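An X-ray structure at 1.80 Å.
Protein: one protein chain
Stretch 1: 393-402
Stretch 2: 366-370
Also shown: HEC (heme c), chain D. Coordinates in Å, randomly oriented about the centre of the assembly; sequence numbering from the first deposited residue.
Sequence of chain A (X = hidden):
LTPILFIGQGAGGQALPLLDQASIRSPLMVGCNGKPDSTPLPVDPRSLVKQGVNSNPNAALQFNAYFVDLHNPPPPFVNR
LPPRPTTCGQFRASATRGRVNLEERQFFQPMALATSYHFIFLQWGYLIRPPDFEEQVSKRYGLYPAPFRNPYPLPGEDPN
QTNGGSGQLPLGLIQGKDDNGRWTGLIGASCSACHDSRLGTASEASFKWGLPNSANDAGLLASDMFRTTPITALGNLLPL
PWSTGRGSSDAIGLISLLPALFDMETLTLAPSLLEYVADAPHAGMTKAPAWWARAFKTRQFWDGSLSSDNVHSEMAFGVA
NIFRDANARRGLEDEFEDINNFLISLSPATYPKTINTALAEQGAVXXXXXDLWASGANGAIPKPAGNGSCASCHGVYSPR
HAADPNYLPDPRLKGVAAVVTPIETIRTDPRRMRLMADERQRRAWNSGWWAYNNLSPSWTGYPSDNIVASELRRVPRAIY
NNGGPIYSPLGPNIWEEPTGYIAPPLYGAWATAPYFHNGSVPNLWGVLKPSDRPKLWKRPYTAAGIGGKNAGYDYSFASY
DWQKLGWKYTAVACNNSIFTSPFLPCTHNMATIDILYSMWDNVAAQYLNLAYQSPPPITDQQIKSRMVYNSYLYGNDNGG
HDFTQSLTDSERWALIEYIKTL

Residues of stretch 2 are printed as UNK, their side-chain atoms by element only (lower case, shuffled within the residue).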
ATOM      1  N   CYS A 393     -11.741  17.669  -2.005  1.00 20.85           N
ATOM      2  CA  CYS A 393     -10.486  16.910  -2.192  1.00 18.87           C
ATOM      3  C   CYS A 393     -10.833  15.485  -2.281  1.00 20.21           C
ATOM      4  O   CYS A 393     -10.446  14.816  -3.229  1.00 20.24           O
ATOM      5  CB  CYS A 393      -9.534  17.056  -1.008  1.00 21.10           C
ATOM      6  SG  CYS A 393      -8.989  18.772  -0.911  1.00 19.31           S
ATOM      7  N   HIS A 394     -11.538  14.985  -1.263  1.00 18.67           N
ATOM      8  CA  HIS A 394     -11.751  13.549  -1.189  1.00 18.37           C
ATOM      9  C   HIS A 394     -12.696  12.961  -2.238  1.00 18.58           C
ATOM     10  O   HIS A 394     -12.567  11.805  -2.667  1.00 19.59           O
ATOM     11  CB  HIS A 394     -12.201  13.184   0.208  1.00 16.50           C
ATOM     12  CG  HIS A 394     -11.110  13.215   1.198  1.00 17.30           C
ATOM     13  ND1 HIS A 394     -10.255  12.149   1.396  1.00 16.15           N
ATOM     14  CD2 HIS A 394     -10.777  14.160   2.119  1.00 16.58           C
ATOM     15  CE1 HIS A 394      -9.406  12.456   2.395  1.00 16.00           C
ATOM     16  NE2 HIS A 394      -9.707  13.689   2.834  1.00 15.98           N
ATOM     17  N   GLY A 395     -13.667  13.743  -2.675  1.00 21.29           N
ATOM     18  CA  GLY A 395     -14.703  13.191  -3.536  1.00 19.91           C
ATOM     19  C   GLY A 395     -16.109  13.481  -3.074  1.00 19.25           C
ATOM     20  O   GLY A 395     -16.344  13.716  -1.874  1.00 19.72           O
ATOM     21  N   VAL A 396     -17.052  13.408  -4.015  1.00 18.56           N
ATOM     22  CA  VAL A 396     -18.483  13.552  -3.698  1.00 20.82           C
ATOM     23  C   VAL A 396     -19.181  12.194  -3.532  1.00 19.66           C
ATOM     24  O   VAL A 396     -19.164  11.356  -4.453  1.00 22.02           O
ATOM     25  CB  VAL A 396     -19.195  14.310  -4.847  1.00 22.13           C
ATOM     26  CG1 VAL A 396     -20.698  14.375  -4.594  1.00 23.14           C
ATOM     27  CG2 VAL A 396     -18.623  15.714  -4.995  1.00 21.24           C
ATOM     28  N   TYR A 397     -19.761  11.964  -2.339  1.00 19.52           N
ATOM     29  CA  TYR A 397     -20.339  10.669  -2.008  1.00 18.36           C
ATOM     30  C   TYR A 397     -21.847  10.679  -2.082  1.00 19.52           C
ATOM     31  O   TYR A 397     -22.425   9.663  -2.367  1.00 20.78           O
ATOM     32  CB  TYR A 397     -19.916  10.157  -0.616  1.00 18.63           C
ATOM     33  CG  TYR A 397     -18.434   9.920  -0.529  1.00 18.61           C
ATOM     34  CD1 TYR A 397     -17.792   9.135  -1.462  1.00 19.36           C
ATOM     35  CD2 TYR A 397     -17.681  10.536   0.453  1.00 18.21           C
ATOM     36  CE1 TYR A 397     -16.398   8.966  -1.427  1.00 18.95           C
ATOM     37  CE2 TYR A 397     -16.300  10.429   0.499  1.00 18.35           C
ATOM     38  CZ  TYR A 397     -15.662   9.620  -0.426  1.00 17.92           C
ATOM     39  OH  TYR A 397     -14.304   9.511  -0.359  1.00 17.99           O
ATOM     40  N   SER A 398     -22.458  11.805  -1.746  1.00 19.59           N
ATOM     41  CA  SER A 398     -23.895  11.926  -1.571  1.00 20.56           C
ATOM     42  C   SER A 398     -24.554  11.921  -2.959  1.00 21.80           C
ATOM     43  O   SER A 398     -24.155  12.747  -3.834  1.00 21.08           O
ATOM     44  CB  SER A 398     -24.170  13.231  -0.819  1.00 21.74           C
ATOM     45  OG  SER A 398     -25.310  13.897  -1.317  1.00 24.69           O
ATOM     46  N   PRO A 399     -25.507  10.978  -3.195  1.00 21.40           N
ATOM     47  CA  PRO A 399     -26.124  10.948  -4.525  1.00 23.97           C
ATOM     48  C   PRO A 399     -26.754  12.298  -4.884  1.00 25.06           C
ATOM     49  O   PRO A 399     -26.748  12.706  -6.029  1.00 26.11           O
ATOM     50  CB  PRO A 399     -27.221   9.887  -4.362  1.00 25.38           C
ATOM     51  CG  PRO A 399     -26.671   8.961  -3.321  1.00 26.05           C
ATOM     52  CD  PRO A 399     -26.043   9.914  -2.325  1.00 23.55           C
ATOM     53  N   ARG A 400     -27.275  12.979  -3.876  1.00 24.70           N
ATOM     54  CA  ARG A 400     -27.892  14.295  -4.107  1.00 27.11           C
ATOM     55  C   ARG A 400     -26.874  15.306  -4.646  1.00 28.14           C
ATOM     56  O   ARG A 400     -27.144  15.979  -5.620  1.00 29.25           O
ATOM     57  CB  ARG A 400     -28.553  14.809  -2.843  1.00 27.17           C
ATOM     58  CG  ARG A 400     -29.300  16.124  -3.046  1.00 28.90           C
ATOM     59  CD  ARG A 400     -29.795  16.752  -1.741  1.00 30.74           C
ATOM     60  NE  ARG A 400     -30.636  15.849  -0.968  1.00 30.93           N
ATOM     61  CZ  ARG A 400     -31.103  16.103   0.253  1.00 30.68           C
ATOM     62  NH1 ARG A 400     -30.837  17.259   0.872  1.00 32.91           N
ATOM     63  NH2 ARG A 400     -31.827  15.188   0.872  1.00 29.22           N
ATOM     64  N   HIS A 401     -25.686  15.366  -4.044  1.00 28.02           N
ATOM     65  CA  HIS A 401     -24.676  16.273  -4.515  1.00 25.33           C
ATOM     66  C   HIS A 401     -24.063  15.749  -5.775  1.00 26.01           C
ATOM     67  O   HIS A 401     -23.658  16.541  -6.629  1.00 26.39           O
ATOM     68  CB  HIS A 401     -23.658  16.477  -3.426  1.00 25.08           C
ATOM     69  CG  HIS A 401     -24.208  17.238  -2.256  1.00 26.20           C
ATOM     70  ND1 HIS A 401     -24.964  16.659  -1.294  1.00 27.13           N
ATOM     71  CD2 HIS A 401     -24.111  18.567  -1.920  1.00 27.32           C
ATOM     72  CE1 HIS A 401     -25.312  17.565  -0.389  1.00 26.45           C
ATOM     73  NE2 HIS A 401     -24.828  18.740  -0.774  1.00 26.46           N
ATOM     74  N   ALA A 402     -24.005  14.411  -5.930  1.00 23.47           N
ATOM     75  CA  ALA A 402     -23.447  13.855  -7.174  1.00 23.27           C
ATOM     76  C   ALA A 402     -24.209  14.226  -8.427  1.00 23.45           C
ATOM     77  O   ALA A 402     -23.619  14.331  -9.495  1.00 23.08           O
ATOM     78  CB  ALA A 402     -23.235  12.352  -7.105  1.00 21.76           C
ATOM     79  N   UNK A 366     -22.237  18.668   6.038  1.00 24.56           N
ATOM     80  CA  UNK A 366     -21.036  19.341   6.408  1.00 23.29           C
ATOM     81  C   UNK A 366     -19.980  18.850   5.434  1.00 25.33           C
ATOM     82  O   UNK A 366     -19.237  19.642   4.850  1.00 27.09           O
ATOM     83  c   UNK A 366     -20.645  18.990   7.848  1.00 23.91           C
ATOM     84  c   UNK A 366     -19.230  19.512   8.136  1.00 25.46           C
ATOM     85  c   UNK A 366     -21.706  18.876  10.169  1.00 24.55           C
ATOM     86  c   UNK A 366     -21.612  19.677   8.869  1.00 26.52           C
ATOM     87  N   UNK A 367     -19.932  17.526   5.251  1.00 22.67           N
ATOM     88  CA  UNK A 367     -18.917  16.892   4.361  1.00 20.59           C
ATOM     89  C   UNK A 367     -18.855  17.640   3.001  1.00 20.47           C
ATOM     90  O   UNK A 367     -17.774  18.050   2.534  1.00 19.87           O
ATOM     91  c   UNK A 367     -17.084  14.074   3.694  1.00 19.24           C
ATOM     92  c   UNK A 367     -17.400  14.367   0.989  1.00 19.66           C
ATOM     93  o   UNK A 367     -15.345  13.227   0.657  1.00 19.49           O
ATOM     94  c   UNK A 367     -16.148  13.577   2.823  1.00 18.77           C
ATOM     95  c   UNK A 367     -18.198  14.746   3.224  1.00 19.97           C
ATOM     96  c   UNK A 367     -18.349  14.868   1.875  1.00 19.67           C
ATOM     97  c   UNK A 367     -19.219  15.382   4.191  1.00 19.07           C
ATOM     98  c   UNK A 367     -16.302  13.723   1.498  1.00 18.64           C
ATOM     99  N   UNK A 368     -20.016  17.829   2.382  1.00 20.88           N
ATOM    100  CA  UNK A 368     -20.099  18.365   1.021  1.00 20.99           C
ATOM    101  C   UNK A 368     -20.175  19.892   0.954  1.00 22.45           C
ATOM    102  O   UNK A 368     -19.887  20.504  -0.094  1.00 21.49           O
ATOM    103  n   UNK A 368     -21.568  15.341   1.016  1.00 20.53           N
ATOM    104  c   UNK A 368     -21.333  14.122   0.466  1.00 19.95           C
ATOM    105  c   UNK A 368     -20.703  15.634  -1.017  1.00 19.32           C
ATOM    106  c   UNK A 368     -21.209  16.301   0.095  1.00 21.50           C
ATOM    107  n   UNK A 368     -20.827  14.306  -0.778  1.00 20.72           N
ATOM    108  c   UNK A 368     -21.327  17.766   0.367  1.00 21.13           C
ATOM    109  N   UNK A 369     -20.486  20.552   2.069  1.00 24.95           N
ATOM    110  CA  UNK A 369     -20.776  21.973   1.929  1.00 25.67           C
ATOM    111  C   UNK A 369     -20.029  22.910   2.826  1.00 27.03           C
ATOM    112  O   UNK A 369     -19.967  24.099   2.510  1.00 25.42           O
ATOM    113  c   UNK A 369     -24.644  21.721   1.158  1.00 29.28           C
ATOM    114  o   UNK A 369     -25.421  20.909   0.642  1.00 27.94           O
ATOM    115  c   UNK A 369     -23.146  21.496   1.028  1.00 28.78           C
ATOM    116  c   UNK A 369     -22.302  22.247   2.067  1.00 26.85           C
ATOM    117  o   UNK A 369     -25.061  22.726   1.770  1.00 33.12           O
ATOM    118  N   UNK A 370     -19.481  22.413   3.937  1.00 27.16           N
ATOM    119  CA  UNK A 370     -18.873  23.328   4.920  1.00 28.14           C
ATOM    120  C   UNK A 370     -17.491  23.750   4.427  1.00 27.19           C
ATOM    121  O   UNK A 370     -16.626  22.911   4.190  1.00 26.43           O
ATOM    122  n   UNK A 370     -15.479  25.885   8.832  1.00 30.13           N
ATOM    123  c   UNK A 370     -17.689  24.519   7.749  1.00 28.93           C
ATOM    124  n   UNK A 370     -16.134  25.409  10.991  1.00 29.26           N
ATOM    125  c   UNK A 370     -16.341  25.315   9.673  1.00 28.69           C
ATOM    126  c   UNK A 370     -18.921  23.678   7.495  1.00 30.06           C
ATOM    127  c   UNK A 370     -18.795  22.687   6.312  1.00 26.64           C
ATOM    128  n   UNK A 370     -17.412  24.680   9.193  1.00 29.13           N
TER
HETATM  129 FE   HEC D 701      -8.729  14.760   4.242  1.00 18.49          FE
HETATM  130  CHA HEC D 701      -6.370  12.265   4.625  1.00 16.76           C
HETATM  131  CHB HEC D 701     -11.107  12.919   6.160  1.00 17.69           C
HETATM  132  CHC HEC D 701     -10.890  17.406   4.314  1.00 18.35           C
HETATM  133  CHD HEC D 701      -6.992  16.030   1.592  1.00 17.68           C
HETATM  134  NA  HEC D 701      -8.765  12.923   5.090  1.00 18.57           N
HETATM  135  C1A HEC D 701      -7.640  12.084   5.288  1.00 18.22           C
HETATM  136  C2A HEC D 701      -7.971  10.934   6.126  1.00 17.18           C
HETATM  137  C3A HEC D 701      -9.366  11.124   6.565  1.00 18.27           C
HETATM  138  C4A HEC D 701      -9.785  12.378   5.974  1.00 18.09           C
HETATM  139  CMA HEC D 701     -10.156  10.170   7.434  1.00 16.76           C
HETATM  140  CAA HEC D 701      -7.111   9.705   6.410  1.00 17.16           C
HETATM  141  CBA HEC D 701      -7.384   8.835   5.128  1.00 16.35           C
HETATM  142  CGA HEC D 701      -6.425   7.635   5.074  1.00 16.37           C
HETATM  143  O1A HEC D 701      -5.508   7.602   5.935  1.00 15.45           O
HETATM  144  O2A HEC D 701      -6.537   6.660   4.245  1.00 16.75           O
HETATM  145  NB  HEC D 701     -10.675  15.073   5.125  1.00 19.52           N
HETATM  146  C1B HEC D 701     -11.487  14.286   5.829  1.00 18.30           C
HETATM  147  C2B HEC D 701     -12.762  14.876   6.249  1.00 19.50           C
HETATM  148  C3B HEC D 701     -12.672  16.243   5.702  1.00 18.74           C
HETATM  149  C4B HEC D 701     -11.376  16.243   5.045  1.00 19.13           C
HETATM  150  CMB HEC D 701     -13.859  14.198   7.038  1.00 19.00           C
HETATM  151  CAB HEC D 701     -13.659  17.384   5.832  1.00 19.89           C
HETATM  152  CBB HEC D 701     -13.794  17.869   7.136  1.00 18.72           C
HETATM  153  NC  HEC D 701      -8.998  16.307   3.099  1.00 19.01           N
HETATM  154  C1C HEC D 701      -9.839  17.430   3.338  1.00 19.09           C
HETATM  155  C2C HEC D 701      -9.588  18.583   2.483  1.00 19.58           C
HETATM  156  C3C HEC D 701      -8.460  18.174   1.684  1.00 18.96           C
HETATM  157  C4C HEC D 701      -8.064  16.816   2.152  1.00 19.54           C
HETATM  158  CMC HEC D 701     -10.337  19.906   2.439  1.00 18.53           C
HETATM  159  CAC HEC D 701      -7.806  19.036   0.646  1.00 22.14           C
HETATM  160  CBC HEC D 701      -7.362  20.291   0.848  1.00 21.32           C
HETATM  161  ND  HEC D 701      -7.096  14.215   3.260  1.00 17.43           N
HETATM  162  C1D HEC D 701      -6.461  14.838   2.274  1.00 17.12           C
HETATM  163  C2D HEC D 701      -5.203  14.275   1.801  1.00 17.15           C
HETATM  164  C3D HEC D 701      -4.999  13.166   2.704  1.00 16.67           C
HETATM  165  C4D HEC D 701      -6.181  13.236   3.558  1.00 17.49           C
HETATM  166  CMD HEC D 701      -4.317  14.747   0.678  1.00 16.40           C
HETATM  167  CAD HEC D 701      -3.845  12.191   2.706  1.00 16.40           C
HETATM  168  CBD HEC D 701      -2.877  12.731   3.771  1.00 16.60           C
HETATM  169  CGD HEC D 701      -1.663  11.852   3.951  1.00 15.52           C
HETATM  170  O1D HEC D 701      -0.513  12.302   3.867  1.00 18.01           O
HETATM  171  O2D HEC D 701      -1.906  10.678   4.141  1.00 14.23           O

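Position 366 carries four side-chain carbons and no heteroatom. The chain forks at its first carbon, one arm is two carbons long, and the whole side chain is out of reach of stretch 1. This pattern identifies isoleucine. The O of I366 accepts a helical hydrogen bond from the backbone N of position 369 (N to I366 O, 3.2 Å). It accepts another from the backbone N of position 370 (N to I366 O, 2.9 Å).

Position 367 has one carbon leading to a six-carbon ring that bears a single oxygen. The CA-to-CB bond points toward stretch 1, and the oxygen borne by the ring lies 2.8 Å from G395 O, which sits at the ring edge, near its plane. The residue is tyrosine. Y367 OH is the donor to this carbonyl. The same OH lies 3.2 Å from H394 CB, while Y367 CZ is 3.4 Å from Y397 CE2; the two tyrosine rings meet obliquely, with centroids 5.3 Å apart and planes at 44°.

Position 368 shows one carbon and then a five-membered ring of three carbons and two nitrogens; one ring nitrogen lies 3.0 Å from Y397 N. This is histidine. H368 NE2 accepts a hydrogen bond from Y397 N, with an N-H...acceptor angle of 150°, and the donor lies near the ring plane, where an imidazole lone pair is directed. V396 CG1 approaches the same ring at its edge, 3.8 Å from H368 CD2. S398 CB and H401 ND1 lie over the ring face. The H401 ring forms an offset stack with it, centroids 4.6 Å apart and planes at 15°, and H368 CB sits 3.8 Å from the H401 centroid, only 12° off the normal.

Position 369 has three carbons, the third carrying two oxygens, one of which lies 2.7 Å from H401 NE2; hence glutamate. Its CA-to-CB bond points sideways, but the extended chain (chi2 179°) brings the carboxylate nearer: H401 NE2 donates to E369 OE2 at 169°, close to linear.

Position 370 has three carbons, a nitrogen, and a carbon bearing two more nitrogens, with no contact to stretch 1. This is arginine. R370 is the first residue to leave helical geometry.

The contact works through three consecutive helical residues. Y367 and H368 engage backbone groups of the 395-397 turn, while H401 is held on several sides: its ND1 shares a 2.8 Å hydrogen bond with S398 OG, its NE2 binds E369 OE2, and one face covers H368 CB. This packing adjoins the heme c site, where C393 SG is bonded to HEC CAC (2.0 Å) and H394 NE2 binds HEC FE (2.0 Å).

Stretch 2, residues 366-370: IYHER
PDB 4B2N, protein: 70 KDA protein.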